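Local atomic coordinates of leucyl aminopeptidase (Trypanosoma brucei brucei, PDB entry 5NTD), a protein that probably removes N-terminal residues such as leucine from peptides, as a metal-dependent, manganese-bound, hexameric M17 aminopeptidase that binds the inhibitor bestatin. Residues G[47-52]-G[64-69]; G[236-241]-G[321-326]; G[333-338]-G[516-521]. One frame throughout, in Å; residues are numbered along the deposited sequence.

Overall arrangement
The three contacts are apolar and buried, and none has a hydrogen bond between its segments. Interaction 1 belongs to the N-terminal, macro-like domain. Interactions 2 and 3 belong to the catalytic part of the chain, which carries the two manganese ions and bestatin. The centre of interaction 1 lies about 39 Å from that of interaction 2 and about 38 Å from that of interaction 3. Interactions 2 and 3 are about 11 Å apart between centres, and they touch. Ala-326 CB meets Leu-335 CD1 at 3.5 Å, and Phe-323 packs on Leu-335 and Cys-337. They thus form one continuous core of strands of the large mixed sheet and helices packed on it. Strand 283-291 of this sheet includes the metal ligand Lys-289.

Interaction 1. Residues G[47-52]-G[64-69]; sequences AVLVGT and LPFYNP
The contact belongs to the six-stranded sheet of the N-terminal domain, which falls in the macro clan. Strand 46-52 is an inner strand of this sheet, between strands 140-145 and 99-107. A type I beta turn, Leu-64 to Tyr-67, packs against one side of it. The turn is closed by a backbone hydrogen bond from Tyr-67 N to Leu-64 O, 3.0 Å. Leu-49 supplies most of the strand's side of the contact. Its CG lies opposite the backbone N (chi1 175°), and both methyls reach the turn. Leu-49 CD1 meets Leu-64 CD1 at 4.0 Å. Leu-49 CD2 lies 4.0 Å from Phe-66 CE1, on the outer part of the ring. Leu-49 CB adds a third approach, 4.0 Å from Phe-66 CZ. The Leu-49 side chain runs at a slant to both partners. Phe-66 holds its CG between the backbone N and the carbonyl carbon (chi1 55°), and this turns the ring toward the strand. Ala-47 CB completes the patch from the same side of the strand, at a looser 4.5 Å from Phe-66 CD2. Val-48 points its side chain away from the turn and touches Val-141. The Phe-66 ring also makes an edge-to-face pair with Phe-144 of the neighbouring strand 140-145. Beyond the turn, Asn-68 OD1 accepts from Val-71 N at the start of helix 69-77. The contact is purely apolar, and its four touching residues are buried. Between these two segments the attraction therefore rests on dispersion and the exclusion of water, with no directional bond.

Interaction 2. Residues G[236-241]-G[321-326]; sequences LGFDVD and CGFLTA
Phe-238 and Phe-323 form an edge-to-face (T-shaped) pair, the tight part of this contact. Phe-323 presents its edge and Phe-238 its face. The ring centroids are 4.9 Å apart and the planes stand at 86°. Phe-323 CE2 sits 3.5 Å above the plane of the Phe-238 ring, over its centre. Phe-323 CE2 is therefore nearly equidistant from the six ring atoms, nearest at 3.7 Å to CD1 and CG of Phe-238. The Phe-323 side chain projects from helix 314-328 with its CG opposite the backbone N (chi1 180°), and this carries the ring edge across to the other segment. Phe-238 comes just before strand 239-244, at the end of the short connection from helix 222-236. Leu-324 joins the packing through one branch: Leu-324 CD2 lies 3.8 Å from Phe-238 CE2, at a slant to the ring. Leu-272 of strand 268-274 touches both phenylalanines.

The other side is looser. Leu-236, at the end of helix 222-236, is partly exposed. It adds a single methyl contact, Leu-236 CD1 to Leu-324 CD2 at 4.0 Å, with the two side chains crossing at about a right angle. Gly-237 follows with positive phi as the chain leaves the helix, and it is exposed. Asp-239 is also exposed and points its side chain away from helix 314-328.

Helix 314-328 is thus packed against the join between helix 222-236 and strand 239-244. The ring pair adds a weak electrostatic preference, since the slightly positive C-H edge of Phe-323 faces the pi cloud of Phe-238. Otherwise the contact depends on dispersion and on burying apolar surface.

Interaction 3. Residues G[333-338]-G[516-521]; sequences VQLSCT and EYFRKL
Leu-335 and Phe-518 reach toward each other from opposite directions, the leucine from strand 334-344 and the phenylalanine from helix 511-519. Leu-335 CD2 lies 3.6 Å from Phe-518 CZ, and Leu-335 CD1 lies 4.0 Å from Phe-518 CE2. Both methyls thus press on the outer part of the ring, at a slant to its plane. Phe-518 sets its CG opposite the carbonyl carbon (chi1 -63°), and the ring extends from the helix toward the strand. Val-333 meets the base of the same side chain. It crosses Phe-518 at about a right angle, and Val-333 CG2 lies 3.9 Å from Phe-518 CB. The same methyl, Val-333 CG2, also touches Leu-521 CD1 at 4.1 Å. Leu-521 is the last residue of the chain, and it is partly exposed. Leu-286 of strand 283-291 touches Phe-518 as well.

The charged residues Glu-516, Arg-519 and Lys-520 lie apart from this packing. Arg-519 grips Glu-516 side-on. Arg-519 NE (2.8 Å) and NH2 (3.1 Å) both bond to Glu-516 OE1, which lies close to the guanidinium plane. Lys-520 NZ takes the other oxygen, Glu-516 OE2, at 2.9 Å. This salt-bridge network draws together side chains from the last turn of the helix and the residue just after it.

The contact is a helix packed on a sheet. It seats the C-terminal helix on the mixed central sheet of the catalytic domain, consistent with the alpha/beta fold of M17 aminopeptidases.

Interaction 1. Residues G[47-52]-G[64-69]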
ATOM      1  N   ALA G  47     -30.752  11.215  39.887  1.00 32.34           N
ATOM      2  CA  ALA G  47     -31.778  10.257  39.463  1.00 32.02           C
ATOM      3  C   ALA G  47     -31.935  10.312  37.972  1.00 31.25           C
ATOM      4  O   ALA G  47     -31.876  11.399  37.363  1.00 31.47           O
ATOM      5  CB  ALA G  47     -33.119  10.562  40.122  1.00 33.23           C
ATOM      6  N   VAL G  48     -32.190   9.146  37.392  1.00 30.32           N
ATOM      7  CA  VAL G  48     -32.327   9.020  35.935  1.00 29.18           C
ATOM      8  C   VAL G  48     -33.721   8.514  35.611  1.00 29.08           C
ATOM      9  O   VAL G  48     -34.205   7.579  36.241  1.00 31.03           O
ATOM     10  CB  VAL G  48     -31.252   8.087  35.360  1.00 30.40           C
ATOM     11  CG1 VAL G  48     -31.273   8.095  33.831  1.00 30.44           C
ATOM     12  CG2 VAL G  48     -29.870   8.466  35.867  1.00 31.24           C
ATOM     13  N   LEU G  49     -34.328   9.118  34.617  1.00 28.08           N
ATOM     14  CA  LEU G  49     -35.602   8.687  34.130  1.00 29.09           C
ATOM     15  C   LEU G  49     -35.549   8.426  32.630  1.00 29.18           C
ATOM     16  O   LEU G  49     -35.348   9.359  31.842  1.00 28.55           O
ATOM     17  CB  LEU G  49     -36.666   9.766  34.408  1.00 31.08           C
ATOM     18  CG  LEU G  49     -38.081   9.499  33.843  1.00 31.26           C
ATOM     19  CD1 LEU G  49     -38.689   8.240  34.440  1.00 30.90           C
ATOM     20  CD2 LEU G  49     -38.991  10.697  34.080  1.00 31.64           C
ATOM     21  N   VAL G  50     -35.768   7.177  32.233  1.00 29.70           N
ATOM     22  CA  VAL G  50     -35.684   6.819  30.795  1.00 31.78           C
ATOM     23  C   VAL G  50     -36.928   6.123  30.290  1.00 31.50           C
ATOM     24  O   VAL G  50     -37.381   5.139  30.856  1.00 30.80           O
ATOM     25  CB  VAL G  50     -34.396   6.045  30.370  1.00 33.01           C
ATOM     26  CG1 VAL G  50     -33.164   6.879  30.688  1.00 35.63           C
ATOM     27  CG2 VAL G  50     -34.260   4.740  31.083  1.00 33.03           C
ATOM     28  N   GLY G  51     -37.429   6.622  29.178  1.00 30.56           N
ATOM     29  CA  GLY G  51     -38.564   5.998  28.520  1.00 31.56           C
ATOM     30  C   GLY G  51     -38.851   6.615  27.184  1.00 32.21           C
ATOM     31  O   GLY G  51     -38.197   7.573  26.765  1.00 32.66           O
ATOM     32  N   THR G  52     -39.843   6.070  26.500  1.00 31.58           N
ATOM     33  CA  THR G  52     -40.259   6.613  25.191  1.00 30.53           C
ATOM     34  C   THR G  52     -40.984   7.932  25.373  1.00 30.66           C
ATOM     35  O   THR G  52     -41.410   8.277  26.480  1.00 31.64           O
ATOM     36  CB  THR G  52     -41.172   5.651  24.440  1.00 33.18           C
ATOM     37  OG1 THR G  52     -42.359   5.405  25.221  1.00 35.41           O
ATOM     38  CG2 THR G  52     -40.463   4.307  24.176  1.00 34.33           C
ATOM     39  N   LEU G  64     -44.056   9.895  40.481  1.00 40.98           N
ATOM     40  CA  LEU G  64     -42.668   9.511  40.865  1.00 38.29           C
ATOM     41  C   LEU G  64     -42.110  10.522  41.868  1.00 36.56           C
ATOM     42  O   LEU G  64     -42.339  11.727  41.725  1.00 35.33           O
ATOM     43  CB  LEU G  64     -41.767   9.364  39.623  1.00 38.77           C
ATOM     44  CG  LEU G  64     -42.176   8.192  38.699  1.00 38.39           C
ATOM     45  CD1 LEU G  64     -41.315   8.182  37.455  1.00 38.06           C
ATOM     46  CD2 LEU G  64     -42.068   6.849  39.399  1.00 38.89           C
ATOM     47  N   PRO G  65     -41.337  10.053  42.853  1.00 33.12           N
ATOM     48  CA  PRO G  65     -40.905  10.885  43.972  1.00 32.93           C
ATOM     49  C   PRO G  65     -40.120  12.145  43.632  1.00 36.13           C
ATOM     50  O   PRO G  65     -40.043  13.059  44.445  1.00 36.32           O
ATOM     51  CB  PRO G  65     -40.029   9.940  44.806  1.00 32.87           C
ATOM     52  CG  PRO G  65     -39.633   8.840  43.888  1.00 33.34           C
ATOM     53  CD  PRO G  65     -40.766   8.704  42.916  1.00 33.20           C
ATOM     54  N   PHE G  66     -39.510  12.182  42.461  1.00 36.89           N
ATOM     55  CA  PHE G  66     -38.640  13.322  42.061  1.00 34.46           C
ATOM     56  C   PHE G  66     -39.374  14.286  41.152  1.00 34.88           C
ATOM     57  O   PHE G  66     -38.786  15.254  40.693  1.00 36.75           O
ATOM     58  CB  PHE G  66     -37.336  12.816  41.383  1.00 33.58           C
ATOM     59  CG  PHE G  66     -37.585  11.920  40.206  1.00 33.59           C
ATOM     60  CD1 PHE G  66     -37.888  12.448  38.972  1.00 33.72           C
ATOM     61  CD2 PHE G  66     -37.583  10.529  40.366  1.00 34.66           C
ATOM     62  CE1 PHE G  66     -38.162  11.617  37.895  1.00 36.44           C
ATOM     63  CE2 PHE G  66     -37.868   9.689  39.301  1.00 35.99           C
ATOM     64  CZ  PHE G  66     -38.153  10.225  38.064  1.00 36.77           C
ATOM     65  N   TYR G  67     -40.599  13.962  40.790  1.00 33.65           N
ATOM     66  CA  TYR G  67     -41.282  14.704  39.723  1.00 35.91           C
ATOM     67  C   TYR G  67     -41.663  16.072  40.235  1.00 37.28           C
ATOM     68  O   TYR G  67     -42.086  16.214  41.352  1.00 39.77           O
ATOM     69  CB  TYR G  67     -42.533  13.980  39.222  1.00 38.28           C
ATOM     70  CG  TYR G  67     -43.124  14.552  37.944  1.00 40.35           C
ATOM     71  CD1 TYR G  67     -44.082  15.547  37.971  1.00 43.29           C
ATOM     72  CD2 TYR G  67     -42.732  14.063  36.697  1.00 45.44           C
ATOM     73  CE1 TYR G  67     -44.626  16.059  36.789  1.00 47.00           C
ATOM     74  CE2 TYR G  67     -43.273  14.561  35.509  1.00 45.55           C
ATOM     75  CZ  TYR G  67     -44.219  15.559  35.566  1.00 47.02           C
ATOM     76  OH  TYR G  67     -44.719  16.055  34.389  1.00 51.09           O
ATOM     77  N   ASN G  68     -41.478  17.069  39.398  1.00 37.37           N
ATOM     78  CA  ASN G  68     -41.921  18.428  39.681  1.00 35.54           C
ATOM     79  C   ASN G  68     -41.991  19.190  38.360  1.00 34.67           C
ATOM     80  O   ASN G  68     -41.787  18.597  37.312  1.00 38.06           O
ATOM     81  CB  ASN G  68     -41.008  19.089  40.711  1.00 37.04           C
ATOM     82  CG  ASN G  68     -39.746  19.666  40.104  1.00 39.09           C
ATOM     83  OD1 ASN G  68     -39.410  19.405  38.951  1.00 41.10           O
ATOM     84  ND2 ASN G  68     -39.031  20.457  40.890  1.00 40.49           N
ATOM     85  N   PRO G  69     -42.277  20.495  38.381  1.00 33.60           N
ATOM     86  CA  PRO G  69     -42.483  21.171  37.083  1.00 33.89           C
ATOM     87  C   PRO G  69     -41.233  21.320  36.213  1.00 35.54           C
ATOM     88  O   PRO G  69     -41.337  21.405  34.984  1.00 36.69           O
ATOM     89  CB  PRO G  69     -42.982  22.565  37.498  1.00 33.83           C
ATOM     90  CG  PRO G  69     -43.617  22.325  38.838  1.00 33.25           C
ATOM     91  CD  PRO G  69     -42.759  21.311  39.507  1.00 32.16           C
TER

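Interaction 2. Residues G[236-241]-G[321-326]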
ATOM      1  N   LEU G 236     -19.146 -23.054  42.113  1.00 32.27           N
ATOM      2  CA  LEU G 236     -20.523 -23.409  41.696  1.00 30.67           C
ATOM      3  C   LEU G 236     -20.752 -24.905  41.536  1.00 30.83           C
ATOM      4  O   LEU G 236     -21.853 -25.343  41.301  1.00 29.60           O
ATOM      5  CB  LEU G 236     -20.884 -22.691  40.392  1.00 31.38           C
ATOM      6  CG  LEU G 236     -20.955 -21.167  40.522  1.00 31.65           C
ATOM      7  CD1 LEU G 236     -21.083 -20.527  39.151  1.00 31.62           C
ATOM      8  CD2 LEU G 236     -22.143 -20.746  41.394  1.00 32.02           C
ATOM      9  N   GLY G 237     -19.684 -25.679  41.624  1.00 30.84           N
ATOM     10  CA  GLY G 237     -19.778 -27.139  41.576  1.00 29.94           C
ATOM     11  C   GLY G 237     -20.053 -27.761  40.238  1.00 31.95           C
ATOM     12  O   GLY G 237     -20.713 -28.808  40.157  1.00 32.32           O
ATOM     13  N   PHE G 238     -19.530 -27.174  39.165  1.00 32.50           N
ATOM     14  CA  PHE G 238     -19.601 -27.848  37.846  1.00 31.54           C
ATOM     15  C   PHE G 238     -18.259 -28.446  37.490  1.00 31.15           C
ATOM     16  O   PHE G 238     -17.246 -28.162  38.107  1.00 33.19           O
ATOM     17  CB  PHE G 238     -20.166 -26.941  36.744  1.00 32.25           C
ATOM     18  CG  PHE G 238     -19.377 -25.667  36.515  1.00 32.87           C
ATOM     19  CD1 PHE G 238     -18.174 -25.695  35.792  1.00 33.09           C
ATOM     20  CD2 PHE G 238     -19.826 -24.448  37.026  1.00 31.12           C
ATOM     21  CE1 PHE G 238     -17.435 -24.536  35.599  1.00 30.97           C
ATOM     22  CE2 PHE G 238     -19.082 -23.293  36.833  1.00 30.31           C
ATOM     23  CZ  PHE G 238     -17.905 -23.336  36.111  1.00 31.09           C
ATOM     24  N   ASP G 239     -18.268 -29.293  36.479  1.00 32.40           N
ATOM     25  CA  ASP G 239     -17.059 -30.057  36.087  1.00 34.41           C
ATOM     26  C   ASP G 239     -16.186 -29.258  35.110  1.00 33.83           C
ATOM     27  O   ASP G 239     -16.678 -28.488  34.301  1.00 32.24           O
ATOM     28  CB  ASP G 239     -17.414 -31.429  35.499  1.00 36.18           C
ATOM     29  CG  ASP G 239     -17.956 -32.392  36.567  1.00 39.73           C
ATOM     30  OD1 ASP G 239     -17.426 -32.401  37.711  1.00 41.41           O
ATOM     31  OD2 ASP G 239     -18.873 -33.171  36.248  1.00 41.41           O
ATOM     32  N   VAL G 240     -14.883 -29.451  35.219  1.00 33.16           N
ATOM     33  CA  VAL G 240     -13.926 -28.771  34.346  1.00 32.73           C
ATOM     34  C   VAL G 240     -12.870 -29.766  33.886  1.00 33.22           C
ATOM     35  O   VAL G 240     -12.290 -30.496  34.683  1.00 33.71           O
ATOM     36  CB  VAL G 240     -13.323 -27.521  34.997  1.00 32.87           C
ATOM     37  CG1 VAL G 240     -12.690 -27.848  36.358  1.00 33.82           C
ATOM     38  CG2 VAL G 240     -12.276 -26.881  34.085  1.00 32.82           C
ATOM     39  N   ASP G 241     -12.676 -29.795  32.578  1.00 32.68           N
ATOM     40  CA  ASP G 241     -11.653 -30.640  31.931  1.00 34.11           C
ATOM     41  C   ASP G 241     -10.698 -29.711  31.133  1.00 35.39           C
ATOM     42  O   ASP G 241     -11.150 -28.897  30.348  1.00 34.92           O
ATOM     43  CB  ASP G 241     -12.302 -31.640  30.982  1.00 34.51           C
ATOM     44  CG  ASP G 241     -11.283 -32.442  30.170  1.00 36.04           C
ATOM     45  OD1 ASP G 241     -10.384 -33.043  30.801  1.00 35.98           O
ATOM     46  OD2 ASP G 241     -11.408 -32.521  28.908  1.00 35.43           O
ATOM     47  N   CYS G 321     -19.762 -17.088  30.032  1.00 30.48           N
ATOM     48  CA  CYS G 321     -20.662 -16.354  30.925  1.00 28.41           C
ATOM     49  C   CYS G 321     -22.116 -16.814  30.762  1.00 28.59           C
ATOM     50  O   CYS G 321     -22.882 -16.814  31.719  1.00 29.95           O
ATOM     51  CB  CYS G 321     -20.507 -14.869  30.753  1.00 28.43           C
ATOM     52  SG  CYS G 321     -18.872 -14.264  31.286  1.00 30.04           S
ATOM     53  N   GLY G 322     -22.496 -17.172  29.561  1.00 26.77           N
ATOM     54  CA  GLY G 322     -23.836 -17.740  29.305  1.00 26.58           C
ATOM     55  C   GLY G 322     -23.998 -19.051  30.068  1.00 26.80           C
ATOM     56  O   GLY G 322     -25.030 -19.344  30.652  1.00 25.38           O
ATOM     57  N   PHE G 323     -22.928 -19.836  30.039  1.00 27.42           N
ATOM     58  CA  PHE G 323     -22.817 -21.060  30.839  1.00 27.74           C
ATOM     59  C   PHE G 323     -22.994 -20.740  32.329  1.00 28.83           C
ATOM     60  O   PHE G 323     -23.738 -21.417  33.028  1.00 28.44           O
ATOM     61  CB  PHE G 323     -21.501 -21.736  30.600  1.00 27.27           C
ATOM     62  CG  PHE G 323     -21.306 -22.995  31.387  1.00 28.20           C
ATOM     63  CD1 PHE G 323     -21.659 -24.218  30.858  1.00 29.39           C
ATOM     64  CD2 PHE G 323     -20.666 -22.966  32.609  1.00 29.41           C
ATOM     65  CE1 PHE G 323     -21.397 -25.399  31.545  1.00 30.33           C
ATOM     66  CE2 PHE G 323     -20.406 -24.136  33.311  1.00 30.34           C
ATOM     67  CZ  PHE G 323     -20.770 -25.354  32.776  1.00 30.48           C
ATOM     68  N   LEU G 324     -22.271 -19.746  32.822  1.00 29.58           N
ATOM     69  CA  LEU G 324     -22.352 -19.372  34.263  1.00 29.32           C
ATOM     70  C   LEU G 324     -23.772 -18.992  34.640  1.00 31.16           C
ATOM     71  O   LEU G 324     -24.277 -19.406  35.686  1.00 32.42           O
ATOM     72  CB  LEU G 324     -21.436 -18.226  34.637  1.00 30.07           C
ATOM     73  CG  LEU G 324     -19.938 -18.540  34.617  1.00 30.36           C
ATOM     74  CD1 LEU G 324     -19.173 -17.304  35.073  1.00 30.11           C
ATOM     75  CD2 LEU G 324     -19.589 -19.746  35.485  1.00 31.63           C
ATOM     76  N   THR G 325     -24.434 -18.235  33.775  1.00 30.21           N
ATOM     77  CA  THR G 325     -25.801 -17.835  34.056  1.00 29.89           C
ATOM     78  C   THR G 325     -26.707 -19.052  34.154  1.00 30.57           C
ATOM     79  O   THR G 325     -27.545 -19.148  35.049  1.00 33.22           O
ATOM     80  CB  THR G 325     -26.335 -16.896  32.995  1.00 29.56           C
ATOM     81  OG1 THR G 325     -25.557 -15.701  33.057  1.00 29.29           O
ATOM     82  CG2 THR G 325     -27.807 -16.540  33.278  1.00 29.79           C
ATOM     83  N   ALA G 326     -26.552 -19.973  33.220  1.00 30.13           N
ATOM     84  CA  ALA G 326     -27.347 -21.198  33.212  1.00 28.98           C
ATOM     85  C   ALA G 326     -27.148 -21.980  34.527  1.00 30.51           C
ATOM     86  O   ALA G 326     -28.115 -22.554  35.053  1.00 29.59           O
ATOM     87  CB  ALA G 326     -26.999 -22.080  32.038  1.00 29.14           C
TER

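Interaction 3. Residues G[333-338]-G[516-521]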
ATOM      1  N   VAL G 333     -31.174 -27.001  30.989  1.00 31.20           N
ATOM      2  CA  VAL G 333     -30.437 -27.382  29.773  1.00 29.78           C
ATOM      3  C   VAL G 333     -29.165 -28.054  30.160  1.00 28.18           C
ATOM      4  O   VAL G 333     -28.427 -27.589  31.018  1.00 29.85           O
ATOM      5  CB  VAL G 333     -30.055 -26.153  28.912  1.00 29.97           C
ATOM      6  CG1 VAL G 333     -29.540 -26.612  27.572  1.00 30.20           C
ATOM      7  CG2 VAL G 333     -31.256 -25.269  28.669  1.00 30.18           C
ATOM      8  N   GLN G 334     -28.906 -29.173  29.537  1.00 27.73           N
ATOM      9  CA  GLN G 334     -27.643 -29.832  29.768  1.00 30.16           C
ATOM     10  C   GLN G 334     -26.630 -29.141  28.861  1.00 30.40           C
ATOM     11  O   GLN G 334     -26.850 -29.078  27.667  1.00 29.48           O
ATOM     12  CB  GLN G 334     -27.703 -31.324  29.436  1.00 31.25           C
ATOM     13  CG  GLN G 334     -26.393 -32.031  29.751  1.00 33.79           C
ATOM     14  CD  GLN G 334     -26.500 -33.509  29.538  1.00 35.96           C
ATOM     15  OE1 GLN G 334     -27.599 -34.062  29.494  1.00 38.89           O
ATOM     16  NE2 GLN G 334     -25.373 -34.176  29.514  1.00 37.20           N
ATOM     17  N   LEU G 335     -25.522 -28.710  29.444  1.00 29.89           N
ATOM     18  CA  LEU G 335     -24.527 -27.914  28.728  1.00 31.36           C
ATOM     19  C   LEU G 335     -23.138 -28.451  28.817  1.00 30.19           C
ATOM     20  O   LEU G 335     -22.682 -28.831  29.892  1.00 32.94           O
ATOM     21  CB  LEU G 335     -24.456 -26.482  29.297  1.00 31.86           C
ATOM     22  CG  LEU G 335     -25.642 -25.561  29.033  1.00 32.56           C
ATOM     23  CD1 LEU G 335     -25.431 -24.263  29.785  1.00 32.93           C
ATOM     24  CD2 LEU G 335     -25.784 -25.295  27.544  1.00 34.10           C
ATOM     25  N   SER G 336     -22.453 -28.425  27.687  1.00 28.79           N
ATOM     26  CA  SER G 336     -20.961 -28.395  27.677  1.00 27.94           C
ATOM     27  C   SER G 336     -20.559 -27.017  27.172  1.00 26.96           C
ATOM     28  O   SER G 336     -21.278 -26.387  26.406  1.00 26.22           O
ATOM     29  CB  SER G 336     -20.350 -29.473  26.805  1.00 27.73           C
ATOM     30  OG  SER G 336     -20.719 -29.294  25.447  1.00 28.96           O
ATOM     31  N   CYS G 337     -19.444 -26.552  27.666  1.00 27.23           N
ATOM     32  CA  CYS G 337     -18.877 -25.267  27.256  1.00 27.24           C
ATOM     33  C   CYS G 337     -17.385 -25.435  27.062  1.00 26.66           C
ATOM     34  O   CYS G 337     -16.625 -25.625  27.999  1.00 25.30           O
ATOM     35  CB  CYS G 337     -19.129 -24.187  28.292  1.00 28.01           C
ATOM     36  SG  CYS G 337     -18.380 -22.591  27.851  1.00 29.33           S
ATOM     37  N   THR G 338     -17.000 -25.425  25.800  1.00 27.47           N
ATOM     38  CA  THR G 338     -15.605 -25.684  25.410  1.00 27.80           C
ATOM     39  C   THR G 338     -14.958 -24.357  24.995  1.00 28.34           C
ATOM     40  O   THR G 338     -15.367 -23.711  24.036  1.00 28.72           O
ATOM     41  CB  THR G 338     -15.518 -26.753  24.313  1.00 27.44           C
ATOM     42  OG1 THR G 338     -15.976 -28.009  24.840  1.00 27.08           O
ATOM     43  CG2 THR G 338     -14.086 -26.919  23.816  1.00 27.25           C
ATOM     44  N   GLU G 516     -31.437 -16.198  26.863  1.00 29.14           N
ATOM     45  CA  GLU G 516     -32.757 -16.061  26.270  1.00 29.57           C
ATOM     46  C   GLU G 516     -33.032 -17.229  25.339  1.00 31.49           C
ATOM     47  O   GLU G 516     -34.141 -17.791  25.323  1.00 33.76           O
ATOM     48  CB  GLU G 516     -32.888 -14.732  25.572  1.00 30.20           C
ATOM     49  CG  GLU G 516     -34.213 -14.516  24.854  1.00 32.84           C
ATOM     50  CD  GLU G 516     -35.431 -14.537  25.786  1.00 34.57           C
ATOM     51  OE1 GLU G 516     -35.287 -14.227  26.991  1.00 32.80           O
ATOM     52  OE2 GLU G 516     -36.535 -14.893  25.300  1.00 39.40           O
ATOM     53  N   TYR G 517     -32.019 -17.632  24.584  1.00 31.19           N
ATOM     54  CA  TYR G 517     -32.146 -18.807  23.694  1.00 29.51           C
ATOM     55  C   TYR G 517     -32.499 -20.080  24.522  1.00 29.11           C
ATOM     56  O   TYR G 517     -33.434 -20.830  24.190  1.00 27.75           O
ATOM     57  CB  TYR G 517     -30.867 -19.018  22.841  1.00 28.25           C
ATOM     58  CG  TYR G 517     -30.850 -20.300  22.006  1.00 26.59           C
ATOM     59  CD1 TYR G 517     -31.562 -20.397  20.837  1.00 26.76           C
ATOM     60  CD2 TYR G 517     -30.175 -21.418  22.446  1.00 26.58           C
ATOM     61  CE1 TYR G 517     -31.601 -21.592  20.111  1.00 26.96           C
ATOM     62  CE2 TYR G 517     -30.200 -22.615  21.738  1.00 26.29           C
ATOM     63  CZ  TYR G 517     -30.915 -22.703  20.585  1.00 26.48           C
ATOM     64  OH  TYR G 517     -30.940 -23.885  19.878  1.00 27.03           O
ATOM     65  N   PHE G 518     -31.751 -20.292  25.580  1.00 29.61           N
ATOM     66  CA  PHE G 518     -31.985 -21.456  26.480  1.00 33.32           C
ATOM     67  C   PHE G 518     -33.415 -21.437  27.099  1.00 33.93           C
ATOM     68  O   PHE G 518     -34.081 -22.445  27.168  1.00 32.95           O
ATOM     69  CB  PHE G 518     -30.980 -21.507  27.629  1.00 33.31           C
ATOM     70  CG  PHE G 518     -29.562 -21.691  27.208  1.00 30.95           C
ATOM     71  CD1 PHE G 518     -29.238 -22.331  26.042  1.00 32.17           C
ATOM     72  CD2 PHE G 518     -28.542 -21.232  28.017  1.00 31.35           C
ATOM     73  CE1 PHE G 518     -27.902 -22.498  25.662  1.00 32.32           C
ATOM     74  CE2 PHE G 518     -27.220 -21.391  27.666  1.00 30.71           C
ATOM     75  CZ  PHE G 518     -26.898 -22.039  26.482  1.00 32.22           C
ATOM     76  N   ARG G 519     -33.860 -20.249  27.462  1.00 35.08           N
ATOM     77  CA  ARG G 519     -35.193 -20.025  28.048  1.00 38.61           C
ATOM     78  C   ARG G 519     -36.334 -20.556  27.176  1.00 39.37           C
ATOM     79  O   ARG G 519     -37.291 -21.106  27.704  1.00 35.88           O
ATOM     80  CB  ARG G 519     -35.475 -18.544  28.299  1.00 43.08           C
ATOM     81  CG  ARG G 519     -35.551 -18.135  29.752  1.00 52.51           C
ATOM     82  CD  ARG G 519     -35.229 -16.673  30.021  1.00 56.85           C
ATOM     83  NE  ARG G 519     -36.032 -15.700  29.288  1.00 63.05           N
ATOM     84  CZ  ARG G 519     -37.198 -15.184  29.686  1.00 64.23           C
ATOM     85  NH1 ARG G 519     -37.786 -15.557  30.815  1.00 59.89           N
ATOM     86  NH2 ARG G 519     -37.780 -14.263  28.915  1.00 67.71           N
ATOM     87  N   LYS G 520     -36.207 -20.427  25.859  1.00 37.69           N
ATOM     88  CA  LYS G 520     -37.280 -20.801  24.936  1.00 36.57           C
ATOM     89  C   LYS G 520     -37.106 -22.170  24.291  1.00 34.22           C
ATOM     90  O   LYS G 520     -37.866 -22.502  23.389  1.00 34.87           O
ATOM     91  CB  LYS G 520     -37.468 -19.738  23.851  1.00 39.45           C
ATOM     92  CG  LYS G 520     -37.737 -18.313  24.348  1.00 43.59           C
ATOM     93  CD  LYS G 520     -38.917 -18.134  25.274  1.00 50.84           C
ATOM     94  CE  LYS G 520     -38.816 -16.904  26.225  1.00 51.70           C
ATOM     95  NZ  LYS G 520     -39.287 -15.584  25.773  1.00 52.02           N
ATOM     96  N   LEU G 521     -36.183 -22.994  24.768  1.00 32.90           N
ATOM     97  CA  LEU G 521     -35.946 -24.308  24.141  1.00 34.03           C
ATOM     98  C   LEU G 521     -37.096 -25.318  24.307  1.00 33.08           C
ATOM     99  O   LEU G 521     -37.285 -25.827  25.407  1.00 32.49           O
ATOM    100  CB  LEU G 521     -34.630 -24.938  24.669  1.00 35.03           C
ATOM    101  CG  LEU G 521     -33.376 -24.362  24.008  1.00 37.10           C
ATOM    102  CD1 LEU G 521     -32.091 -24.828  24.681  1.00 39.03           C
ATOM    103  CD2 LEU G 521     -33.329 -24.664  22.518  1.00 37.91           C
TER